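Local coordinates for protein ATP-dependent protease subunit HslV (Trypanosoma brucei brucei, PDB 4HNZ) that forms the proteolytic core of a mitochondrial proteasome-like complex, cleaving proteins unfolded by its ATPase partner HslU and so regulating levels of the DNA helicase PIF2, at residues V12-D17 with D41-F46; I113-E116 with I120-I123. One frame throughout, in Å; residues are numbered along the deposited sequence.

Contact 1 (V12-D17 with D41-F46)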
ATOM      1  N   VAL A  12      20.691 -30.204 -30.794  1.00 27.11           N
ATOM      2  CA  VAL A  12      20.068 -29.257 -29.880  1.00 26.42           C
ATOM      3  C   VAL A  12      20.926 -27.982 -29.856  1.00 24.89           C
ATOM      4  O   VAL A  12      22.163 -28.051 -29.810  1.00 24.70           O
ATOM      5  CB  VAL A  12      19.847 -29.853 -28.457  1.00 26.62           C
ATOM      6  CG1 VAL A  12      21.162 -30.207 -27.774  1.00 27.62           C
ATOM      7  CG2 VAL A  12      19.064 -28.906 -27.601  1.00 25.51           C
ATOM      8  N   VAL A  13      20.275 -26.838 -29.894  1.00 22.99           N
ATOM      9  CA  VAL A  13      21.001 -25.595 -29.794  1.00 22.34           C
ATOM     10  C   VAL A  13      20.479 -24.826 -28.596  1.00 20.80           C
ATOM     11  O   VAL A  13      19.359 -25.035 -28.138  1.00 20.17           O
ATOM     12  CB  VAL A  13      20.897 -24.742 -31.082  1.00 23.34           C
ATOM     13  CG1 VAL A  13      21.362 -25.531 -32.312  1.00 24.43           C
ATOM     14  CG2 VAL A  13      19.471 -24.264 -31.290  1.00 23.24           C
ATOM     15  N   LEU A  14      21.345 -23.972 -28.066  1.00 20.94           N
ATOM     16  CA  LEU A  14      21.065 -23.117 -26.940  1.00 19.78           C
ATOM     17  C   LEU A  14      21.598 -21.762 -27.287  1.00 19.00           C
ATOM     18  O   LEU A  14      22.750 -21.610 -27.643  1.00 18.85           O
ATOM     19  CB  LEU A  14      21.739 -23.660 -25.674  1.00 20.58           C
ATOM     20  CG  LEU A  14      21.458 -22.870 -24.398  1.00 20.85           C
ATOM     21  CD1 LEU A  14      20.011 -23.015 -23.978  1.00 20.27           C
ATOM     22  CD2 LEU A  14      22.353 -23.331 -23.228  1.00 21.48           C
ATOM     23  N   LEU A  15      20.717 -20.774 -27.198  1.00 17.74           N
ATOM     24  CA  LEU A  15      21.054 -19.451 -27.581  1.00 17.22           C
ATOM     25  C   LEU A  15      20.673 -18.512 -26.448  1.00 16.07           C
ATOM     26  O   LEU A  15      19.644 -18.718 -25.804  1.00 15.77           O
ATOM     27  CB  LEU A  15      20.272 -19.011 -28.812  1.00 17.54           C
ATOM     28  CG  LEU A  15      20.871 -19.401 -30.152  1.00 19.16           C
ATOM     29  CD1 LEU A  15      20.725 -20.908 -30.312  1.00 19.88           C
ATOM     30  CD2 LEU A  15      20.177 -18.681 -31.313  1.00 19.28           C
ATOM     31  N   GLY A  16      21.457 -17.460 -26.272  1.00 15.35           N
ATOM     32  CA  GLY A  16      21.150 -16.403 -25.315  1.00 15.12           C
ATOM     33  C   GLY A  16      21.556 -15.041 -25.810  1.00 14.82           C
ATOM     34  O   GLY A  16      22.536 -14.900 -26.523  1.00 15.03           O
ATOM     35  N   ASP A  17      20.801 -14.048 -25.423  1.00 14.71           N
ATOM     36  CA  ASP A  17      21.165 -12.694 -25.804  1.00 15.36           C
ATOM     37  C   ASP A  17      22.306 -12.207 -24.887  1.00 16.01           C
ATOM     38  O   ASP A  17      22.730 -12.917 -23.984  1.00 15.54           O
ATOM     39  CB  ASP A  17      19.955 -11.762 -25.802  1.00 14.32           C
ATOM     40  CG  ASP A  17      19.644 -11.230 -24.435  1.00 14.54           C
ATOM     41  OD1 ASP A  17      19.340 -12.070 -23.529  1.00 15.20           O
ATOM     42  OD2 ASP A  17      19.709  -9.981 -24.232  1.00 14.36           O
ATOM     43  N   ASP A  41      29.523 -32.376 -22.380  1.00 38.71           N
ATOM     44  CA  ASP A  41      28.202 -32.856 -22.694  1.00 36.99           C
ATOM     45  C   ASP A  41      27.099 -31.901 -22.243  1.00 34.15           C
ATOM     46  O   ASP A  41      25.957 -32.173 -22.516  1.00 32.85           O
ATOM     47  CB  ASP A  41      27.979 -34.219 -22.020  1.00 38.86           C
ATOM     48  CG  ASP A  41      29.006 -35.263 -22.442  1.00 43.28           C
ATOM     49  OD1 ASP A  41      29.410 -35.289 -23.650  1.00 46.94           O
ATOM     50  OD2 ASP A  41      29.433 -36.032 -21.565  1.00 44.74           O
ATOM     51  N   VAL A  42      27.429 -30.835 -21.516  1.00 30.31           N
ATOM     52  CA  VAL A  42      26.407 -30.080 -20.808  1.00 27.26           C
ATOM     53  C   VAL A  42      26.652 -28.574 -20.889  1.00 26.68           C
ATOM     54  O   VAL A  42      27.737 -28.076 -20.573  1.00 26.12           O
ATOM     55  CB  VAL A  42      26.304 -30.498 -19.329  1.00 26.35           C
ATOM     56  CG1 VAL A  42      25.280 -29.678 -18.630  1.00 26.35           C
ATOM     57  CG2 VAL A  42      25.950 -31.964 -19.197  1.00 27.14           C
ATOM     58  N   VAL A  43      25.634 -27.863 -21.353  1.00 25.79           N
ATOM     59  CA  VAL A  43      25.709 -26.416 -21.431  1.00 24.82           C
ATOM     60  C   VAL A  43      24.526 -25.844 -20.692  1.00 23.93           C
ATOM     61  O   VAL A  43      23.486 -26.488 -20.492  1.00 23.32           O
ATOM     62  CB  VAL A  43      25.733 -25.905 -22.885  1.00 25.10           C
ATOM     63  CG1 VAL A  43      26.935 -26.410 -23.619  1.00 26.07           C
ATOM     64  CG2 VAL A  43      24.497 -26.351 -23.651  1.00 25.25           C
ATOM     65  N   ILE A  44      24.707 -24.639 -20.213  1.00 25.28           N
ATOM     66  CA  ILE A  44      23.690 -24.018 -19.374  1.00 26.05           C
ATOM     67  C   ILE A  44      23.575 -22.519 -19.670  1.00 23.94           C
ATOM     68  O   ILE A  44      24.562 -21.888 -20.029  1.00 24.89           O
ATOM     69  CB  ILE A  44      23.962 -24.250 -17.896  1.00 28.08           C
ATOM     70  CG1 ILE A  44      22.954 -23.487 -17.057  1.00 30.77           C
ATOM     71  CG2 ILE A  44      25.303 -23.711 -17.525  1.00 31.52           C
ATOM     72  CD1 ILE A  44      22.845 -24.076 -15.673  1.00 35.10           C
ATOM     73  N   GLY A  45      22.327 -22.031 -19.677  1.00 21.10           N
ATOM     74  CA  GLY A  45      22.032 -20.683 -19.954  1.00 19.56           C
ATOM     75  C   GLY A  45      21.258 -20.123 -18.802  1.00 18.45           C
ATOM     76  O   GLY A  45      20.494 -20.831 -18.197  1.00 17.00           O
ATOM     77  N   PHE A  46      21.443 -18.821 -18.532  1.00 17.49           N
ATOM     78  CA  PHE A  46      20.864 -18.183 -17.334  1.00 17.39           C
ATOM     79  C   PHE A  46      20.232 -16.816 -17.567  1.00 16.24           C
ATOM     80  O   PHE A  46      20.699 -16.055 -18.406  1.00 15.57           O
ATOM     81  CB  PHE A  46      21.856 -18.123 -16.192  1.00 18.04           C
ATOM     82  CG  PHE A  46      23.011 -17.159 -16.403  1.00 20.05           C
ATOM     83  CD1 PHE A  46      22.920 -15.810 -16.048  1.00 20.70           C
ATOM     84  CD2 PHE A  46      24.241 -17.608 -16.883  1.00 22.07           C
ATOM     85  CE1 PHE A  46      24.035 -14.921 -16.153  1.00 21.48           C
ATOM     86  CE2 PHE A  46      25.321 -16.715 -17.022  1.00 22.44           C
ATOM     87  CZ  PHE A  46      25.206 -15.373 -16.664  1.00 21.51           C
TER

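Contact 2 (I113-E116 with I120-I123)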
ATOM      1  N   ILE A 113      10.969 -27.939 -15.648  1.00 18.24           N
ATOM      2  CA  ILE A 113      10.155 -28.083 -16.809  1.00 18.56           C
ATOM      3  C   ILE A 113      11.004 -28.687 -17.894  1.00 19.05           C
ATOM      4  O   ILE A 113      12.088 -28.197 -18.184  1.00 19.30           O
ATOM      5  CB  ILE A 113       9.660 -26.702 -17.236  1.00 18.96           C
ATOM      6  CG1 ILE A 113       8.531 -26.283 -16.278  1.00 19.12           C
ATOM      7  CG2 ILE A 113       9.199 -26.674 -18.689  1.00 19.40           C
ATOM      8  CD1 ILE A 113       8.497 -24.791 -16.037  1.00 18.84           C
ATOM      9  N   THR A 114      10.518 -29.790 -18.453  1.00 19.58           N
ATOM     10  CA  THR A 114      11.070 -30.395 -19.637  1.00 19.51           C
ATOM     11  C   THR A 114      10.169 -30.022 -20.811  1.00 19.84           C
ATOM     12  O   THR A 114       8.980 -29.715 -20.623  1.00 19.28           O
ATOM     13  CB  THR A 114      11.070 -31.926 -19.515  1.00 19.92           C
ATOM     14  OG1 THR A 114       9.740 -32.343 -19.258  1.00 18.84           O
ATOM     15  CG2 THR A 114      11.986 -32.372 -18.324  1.00 19.90           C
ATOM     16  N   PRO A 115      10.726 -30.040 -22.026  1.00 20.49           N
ATOM     17  CA  PRO A 115       9.922 -29.604 -23.193  1.00 21.92           C
ATOM     18  C   PRO A 115       8.827 -30.573 -23.539  1.00 22.82           C
ATOM     19  O   PRO A 115       8.822 -31.707 -23.092  1.00 24.28           O
ATOM     20  CB  PRO A 115      10.959 -29.584 -24.330  1.00 22.10           C
ATOM     21  CG  PRO A 115      12.026 -30.509 -23.890  1.00 22.06           C
ATOM     22  CD  PRO A 115      12.082 -30.439 -22.398  1.00 20.63           C
ATOM     23  N   GLU A 116       7.897 -30.129 -24.345  1.00 23.27           N
ATOM     24  CA  GLU A 116       6.978 -31.049 -25.016  1.00 24.05           C
ATOM     25  C   GLU A 116       7.724 -31.818 -26.139  1.00 23.03           C
ATOM     26  O   GLU A 116       8.913 -31.660 -26.326  1.00 22.20           O
ATOM     27  CB  GLU A 116       5.779 -30.273 -25.630  1.00 25.03           C
ATOM     28  CG  GLU A 116       5.097 -29.231 -24.739  1.00 26.19           C
ATOM     29  CD  GLU A 116       4.489 -29.801 -23.463  1.00 28.41           C
ATOM     30  OE1 GLU A 116       4.232 -31.033 -23.363  1.00 30.82           O
ATOM     31  OE2 GLU A 116       4.270 -29.005 -22.529  1.00 30.75           O
ATOM     32  N   ILE A 120      11.262 -27.672 -27.404  1.00 16.69           N
ATOM     33  CA  ILE A 120      11.526 -26.246 -27.165  1.00 16.00           C
ATOM     34  C   ILE A 120      11.336 -25.839 -25.706  1.00 15.14           C
ATOM     35  O   ILE A 120      10.314 -26.117 -25.094  1.00 15.38           O
ATOM     36  CB  ILE A 120      10.590 -25.372 -28.043  1.00 15.99           C
ATOM     37  CG1 ILE A 120      10.894 -25.601 -29.493  1.00 17.16           C
ATOM     38  CG2 ILE A 120      10.713 -23.875 -27.697  1.00 15.72           C
ATOM     39  CD1 ILE A 120       9.779 -25.109 -30.393  1.00 17.96           C
ATOM     40  N   VAL A 121      12.320 -25.117 -25.194  1.00 14.81           N
ATOM     41  CA  VAL A 121      12.316 -24.573 -23.849  1.00 14.20           C
ATOM     42  C   VAL A 121      12.910 -23.186 -23.881  1.00 13.54           C
ATOM     43  O   VAL A 121      13.822 -22.934 -24.636  1.00 13.51           O
ATOM     44  CB  VAL A 121      13.251 -25.407 -22.923  1.00 14.85           C
ATOM     45  CG1 VAL A 121      13.320 -24.819 -21.525  1.00 14.73           C
ATOM     46  CG2 VAL A 121      12.737 -26.827 -22.804  1.00 15.42           C
ATOM     47  N   ALA A 122      12.396 -22.293 -23.056  1.00 13.26           N
ATOM     48  CA  ALA A 122      12.889 -20.921 -23.045  1.00 13.49           C
ATOM     49  C   ALA A 122      12.583 -20.224 -21.737  1.00 13.01           C
ATOM     50  O   ALA A 122      11.553 -20.479 -21.122  1.00 12.71           O
ATOM     51  CB  ALA A 122      12.254 -20.131 -24.185  1.00 13.87           C
ATOM     52  N   ILE A 123      13.462 -19.296 -21.370  1.00 12.95           N
ATOM     53  CA  ILE A 123      13.309 -18.482 -20.182  1.00 12.70           C
ATOM     54  C   ILE A 123      13.667 -17.009 -20.458  1.00 12.78           C
ATOM     55  O   ILE A 123      14.178 -16.665 -21.521  1.00 11.36           O
ATOM     56  CB  ILE A 123      14.187 -18.965 -19.021  1.00 13.05           C
ATOM     57  CG1 ILE A 123      15.657 -19.072 -19.422  1.00 13.16           C
ATOM     58  CG2 ILE A 123      13.684 -20.312 -18.544  1.00 14.01           C
ATOM     59  CD1 ILE A 123      16.617 -19.371 -18.291  1.00 13.00           C
TER
HETATM   60  O   HOH W   1       7.912 -27.432 -25.309  1.00 21.13           O

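Contact 1 (V12-D17 with D41-F46)
Leu-14 carries most of this contact, and a single methyl does the touching: its CD2 lies 3.7 Å from CG2 of Val-43 and 3.8 Å from N of Gly-45. The torsions explain the reach. With CG anti to the backbone N (chi1 -177°) and chi2 at 69°, CD2 continues the extended line of CA, CB and CG, which makes it the foremost point of the side chain. Val-43 comes from the other strand in the opposite direction, so the two side chains pass alongside each other rather than meeting end on; its CG2, placed between the backbone N and the carbonyl carbon, is the branch that borders Leu-14. At Gly-45 there is no side chain, and CD2 settles against the bare backbone there, also coming within 3.8 Å of the carbonyl carbon C of Ile-44.

The axes of the strand segments 12-17 and 42-46 approach to 7.8 Å with an angle of 29° between their directions. This spacing is too wide for backbone pairing, and the two strands belong to different antiparallel sheets: they face each other across the interior of the alpha-beta-beta-alpha sandwich of the Ntn hydrolases, to which HslV and the proteasome subunits belong. Outward-facing residues of the same strands meet the helical layers, Val-13 and Leu-15 packing on helix 145-159 and Ile-44 on helix 50-66. Within the interior, Leu-14 also leans on Ile-3 and Ser-5 of strand 3-8, while Val-43 touches Leu-172. Toward the end of the 12-17 segment, Asp-17 OD1 forms a salt bridge with Lys-34 and accepts a hydrogen bond from the backbone N of Thr-2, next to Thr-1, probably the catalytic threonine, as in its relatives; the Gly-45 position lies about 8 Å from the side chain of Thr-1.

Contact 2 (I113-E116 with I120-I123)
Ile-120 O meets a bridging water and the CB of Pro-115 from the preceding loop. The water sits 2.7 Å from Ile-120 O, in position to donate a hydrogen bond, although other acceptors compete for the protons of that water; the same water accepts from Glu-116 N at 2.9 Å. The CB of Pro-115 touches Ile-120 O at 3.6 Å, a van der Waals contact beside the polar one. Loop and strand are thus linked through solvent where their backbones do not bond directly, the nearest CA atoms, those of Pro-115 and Ile-120, being 5.4 Å apart.

The apolar half is the pyrrolidine ring of Pro-115 against Val-121. The methyl CG2 of Val-121 is 3.6 Å from CB of Pro-115 and 3.7 Å from its CD, and is nearly equidistant from all five ring atoms, evidence that it lies over the face of the ring and not at its edge. With CG1 anti to the backbone N (chi1 177°), CG2 is left anti to the carbonyl carbon, and this is the methyl that meets the proline.

Glu-116 leads away to a neighbouring subunit, where OE1 bonds to Ser-31 OG and OE2 to Ser-30 N. In the fold, the 113-116 loop leaves the sheet edge beside strand 103-107, whereas strand 120-123 pairs with strand 3-8, with Ile-120 packed against helix 127-137 and Val-121 against Ile-96 of strand 93-98.

How the contacts relate
Contact 1 joins the two sheets of the sandwich face to face, whereas contact 2 packs the loop that leaves one sheet against a strand of the other. Contact 1 is van der Waals packing of aliphatic side chains, and of one methyl on backbone, between buried strand faces, its centre about 6 Å from the centre of the chain and touched by no other subunit. Contact 2, its centre about 9 Å from the chain centre, has Pro-115 and Glu-116 partly exposed, and water and intersubunit polar bonds join the packing. Strand 3-8 pairs with both strands 11-22 and 120-123, placing them in one sheet. The contact centres are about 12 Å apart, and Gly-45 O packs against Ile-123 CD1 at 4.1 Å.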